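Local coordinates for protein hybrid kinase (Caulobacter vibrioides, PDB 6QRL) that probably acts as a phosphorelay sensor histidine kinase and binds cyclic di-GMP through the pseudo-receiver domain to which this chain belongs, at residues A[47-56]-A[68-77]. Numbering follows the deposited sequence.
Sequences PADAVLLIDA and PAGRRSVVLL
Arg71 lays its guanidinium against the turn Pro47–Ala50, with Ala48 O over the centre of one face, 3.2 Å from Arg71 CZ, and Leu52 CD1 offset over the opposite face. Bends at chi2 and chi3 (both near -60°) curl the chain back so that Arg71 NH2 donates in the guanidinium plane to a lone pair of Ala50 O, 3.1 Å away and nearly straight (170°); its second bond, to Pro47 O, is weak. A water joins Arg71 NE, Ala50 O and Arg72 N. Arginine suits this place because its flat guanidinium offers a face to one carbonyl and an in-plane N-H to another. Beyond it, strands 51-55 and 73-77 run parallel as the middle strand and its neighbour in the five-stranded receiver-type sheet, laced by five backbone bonds from Leu52 N–Arg72 O (2.9 Å) to Ala56 N–Leu76 O. On one face Leu52 CD1 touches Pro68 CG at 3.6 Å, and Ile54 CD1 reaches Pro68 CD, apolar groups suited to packing under helix 39-45. On the other, Leu53 CD1 lies beside Val74 CB (3.9 Å). Asp55, the predicted phosphoacceptor, salt-bridges Lys99 through OD1 and hydrogen-bonds Ser13 through OD2. Carbonyls thus probably stabilise the arginine's charge, while backbone bonds and hydrocarbon hold the strands.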
loop_
_atom_site.group_PDB
_atom_site.type_symbol
_atom_site.label_atom_id
_atom_site.label_comp_id
_atom_site.label_asym_id
_atom_site.label_seq_id
_atom_site.Cartn_x
_atom_site.Cartn_y
_atom_site.Cartn_z
ATOM N N PRO A 47 -1.928 9.236 8.329
ATOM C CA PRO A 47 -3.304 9.491 8.751
ATOM C C PRO A 47 -4.127 8.205 8.675
ATOM O O PRO A 47 -3.810 7.337 7.852
ATOM C CB PRO A 47 -3.854 10.517 7.744
ATOM C CG PRO A 47 -2.607 11.101 7.045
ATOM C CD PRO A 47 -1.481 10.103 7.221
ATOM N N ALA A 48 -5.181 8.125 9.485
ATOM C CA ALA A 48 -6.084 6.956 9.591
ATOM C C ALA A 48 -6.754 6.628 8.238
ATOM O O ALA A 48 -7.125 5.458 8.033
ATOM C CB ALA A 48 -7.110 7.221 10.670
ATOM N N ASP A 49 -6.941 7.598 7.344
ATOM C CA ASP A 49 -7.620 7.341 6.041
ATOM C C ASP A 49 -6.598 6.966 4.949
ATOM O O ASP A 49 -7.030 6.663 3.855
ATOM C CB ASP A 49 -8.490 8.533 5.612
ATOM C CG ASP A 49 -7.741 9.782 5.142
ATOM O OD1 ASP A 49 -6.475 9.900 5.381
ATOM O OD2 ASP A 49 -8.420 10.666 4.542
ATOM N N ALA A 50 -5.286 6.949 5.217
ATOM C CA ALA A 50 -4.280 6.738 4.144
ATOM C C ALA A 50 -4.474 5.358 3.514
ATOM O O ALA A 50 -4.691 4.352 4.257
ATOM C CB ALA A 50 -2.886 6.876 4.700
ATOM N N VAL A 51 -4.366 5.280 2.190
ATOM C CA VAL A 51 -4.193 3.967 1.499
ATOM C C VAL A 51 -2.741 3.537 1.706
ATOM O O VAL A 51 -1.859 4.401 1.530
ATOM C CB VAL A 51 -4.546 4.073 0.008
ATOM C CG1 VAL A 51 -4.235 2.792 -0.740
ATOM C CG2 VAL A 51 -5.996 4.474 -0.170
ATOM N N LEU A 52 -2.501 2.271 2.030
ATOM C CA LEU A 52 -1.154 1.727 2.350
ATOM C C LEU A 52 -0.593 0.975 1.144
ATOM O O LEU A 52 -1.214 -0.017 0.734
ATOM C CB LEU A 52 -1.262 0.805 3.567
ATOM C CG LEU A 52 -1.993 1.384 4.779
ATOM C CD1 LEU A 52 -2.121 0.345 5.892
ATOM C CD2 LEU A 52 -1.275 2.625 5.295
ATOM N N LEU A 53 0.481 1.480 0.539
ATOM C CA LEU A 53 1.248 0.733 -0.484
ATOM C C LEU A 53 2.310 -0.060 0.295
ATOM O O LEU A 53 3.144 0.559 0.976
ATOM C CB LEU A 53 1.884 1.689 -1.491
ATOM C CG LEU A 53 1.063 2.170 -2.681
ATOM C CD1 LEU A 53 -0.440 2.045 -2.506
ATOM C CD2 LEU A 53 1.470 3.577 -3.067
ATOM N N ILE A 54 2.215 -1.385 0.258
ATOM C CA ILE A 54 3.067 -2.295 1.067
ATOM C C ILE A 54 3.921 -3.114 0.111
ATOM O O ILE A 54 3.343 -3.923 -0.624
ATOM C CB ILE A 54 2.213 -3.164 1.994
ATOM C CG1 ILE A 54 1.396 -2.289 2.949
ATOM C CG2 ILE A 54 3.076 -4.152 2.767
ATOM C CD1 ILE A 54 0.445 -3.073 3.848
ATOM N N ASP A 55 5.236 -2.922 0.172
ATOM C CA ASP A 55 6.259 -3.654 -0.615
ATOM C C ASP A 55 6.271 -5.128 -0.201
ATOM O O ASP A 55 6.473 -5.394 0.974
ATOM C CB ASP A 55 7.623 -2.982 -0.434
ATOM C CG ASP A 55 8.672 -3.375 -1.463
ATOM O OD1 ASP A 55 8.468 -4.415 -2.135
ATOM O OD2 ASP A 55 9.726 -2.655 -1.560
ATOM N N ALA A 56 6.061 -6.061 -1.140
ATOM C CA ALA A 56 6.164 -7.520 -0.877
ATOM C C ALA A 56 7.568 -7.896 -0.379
ATOM O O ALA A 56 7.727 -9.008 0.162
ATOM C CB ALA A 56 5.813 -8.342 -2.092
ATOM N N PRO A 68 -3.029 -4.732 7.186
ATOM C CA PRO A 68 -3.725 -4.381 8.428
ATOM C C PRO A 68 -5.259 -4.425 8.301
ATOM O O PRO A 68 -5.835 -3.900 7.332
ATOM C CB PRO A 68 -3.292 -2.939 8.706
ATOM C CG PRO A 68 -2.060 -2.723 7.860
ATOM C CD PRO A 68 -2.140 -3.676 6.687
ATOM N N ALA A 69 -5.906 -5.023 9.294
ATOM C CA ALA A 69 -7.377 -5.142 9.381
ATOM C C ALA A 69 -8.001 -3.740 9.343
ATOM O O ALA A 69 -7.468 -2.807 9.973
ATOM C CB ALA A 69 -7.771 -5.920 10.625
ATOM N N GLY A 70 -9.083 -3.591 8.582
ATOM C CA GLY A 70 -9.878 -2.358 8.507
ATOM C C GLY A 70 -9.181 -1.264 7.722
ATOM O O GLY A 70 -9.708 -0.139 7.694
ATOM N N ARG A 71 -8.060 -1.558 7.062
ATOM C CA ARG A 71 -7.337 -0.566 6.230
ATOM C C ARG A 71 -7.417 -0.971 4.755
ATOM O O ARG A 71 -7.813 -2.131 4.450
ATOM C CB ARG A 71 -5.912 -0.432 6.767
ATOM C CG ARG A 71 -5.835 0.060 8.220
ATOM C CD ARG A 71 -6.420 1.450 8.457
ATOM N NE ARG A 71 -5.692 2.451 7.669
ATOM C CZ ARG A 71 -4.764 3.297 8.113
ATOM N NH1 ARG A 71 -4.437 3.326 9.396
ATOM N NH2 ARG A 71 -4.169 4.127 7.261
ATOM N N ARG A 72 -7.096 -0.021 3.882
ATOM C CA ARG A 72 -7.084 -0.176 2.401
ATOM C C ARG A 72 -5.620 -0.307 1.955
ATOM O O ARG A 72 -4.862 0.668 2.129
ATOM C CB ARG A 72 -7.816 1.014 1.782
ATOM C CG ARG A 72 -9.191 1.242 2.404
ATOM C CD ARG A 72 -9.862 2.465 1.853
ATOM N NE ARG A 72 -11.170 2.571 2.457
ATOM C CZ ARG A 72 -12.331 2.406 1.831
ATOM N NH1 ARG A 72 -12.376 2.197 0.523
ATOM N NH2 ARG A 72 -13.464 2.505 2.515
ATOM N N SER A 73 -5.224 -1.497 1.497
ATOM C CA SER A 73 -3.804 -1.816 1.190
ATOM C C SER A 73 -3.666 -2.403 -0.202
ATOM O O SER A 73 -4.527 -3.170 -0.612
ATOM C CB SER A 73 -3.227 -2.772 2.198
ATOM O OG SER A 73 -3.296 -2.235 3.503
ATOM N N VAL A 74 -2.589 -2.023 -0.870
ATOM C CA VAL A 74 -2.161 -2.499 -2.208
ATOM C C VAL A 74 -0.744 -3.046 -2.050
ATOM O O VAL A 74 0.092 -2.308 -1.509
ATOM C CB VAL A 74 -2.186 -1.336 -3.207
ATOM C CG1 VAL A 74 -1.838 -1.799 -4.597
ATOM C CG2 VAL A 74 -3.528 -0.622 -3.208
ATOM N N VAL A 75 -0.466 -4.231 -2.582
ATOM C CA VAL A 75 0.870 -4.857 -2.438
ATOM C C VAL A 75 1.710 -4.539 -3.688
ATOM O O VAL A 75 1.161 -4.638 -4.808
ATOM C CB VAL A 75 0.738 -6.370 -2.175
ATOM C CG1 VAL A 75 -0.047 -7.076 -3.273
ATOM C CG2 VAL A 75 2.088 -7.041 -2.004
ATOM N N LEU A 76 3.000 -4.249 -3.507
ATOM C CA LEU A 76 3.982 -4.058 -4.618
ATOM C C LEU A 76 4.710 -5.382 -4.887
ATOM O O LEU A 76 5.385 -5.887 -3.974
ATOM C CB LEU A 76 5.001 -2.981 -4.223
ATOM C CG LEU A 76 4.597 -1.517 -4.375
ATOM C CD1 LEU A 76 3.128 -1.269 -4.126
ATOM C CD2 LEU A 76 5.480 -0.584 -3.544
ATOM N N LEU A 77 4.649 -5.876 -6.123
ATOM C CA LEU A 77 5.141 -7.211 -6.542
ATOM C C LEU A 77 6.134 -7.052 -7.693
ATOM O O LEU A 77 5.948 -6.134 -8.514
ATOM C CB LEU A 77 3.957 -8.069 -7.006
ATOM C CG LEU A 77 2.906 -8.398 -5.943
ATOM C CD1 LEU A 77 1.723 -9.135 -6.556
ATOM C CD2 LEU A 77 3.512 -9.250 -4.852
HETATM O O HOH W 1 -6.692 2.556 4.945
#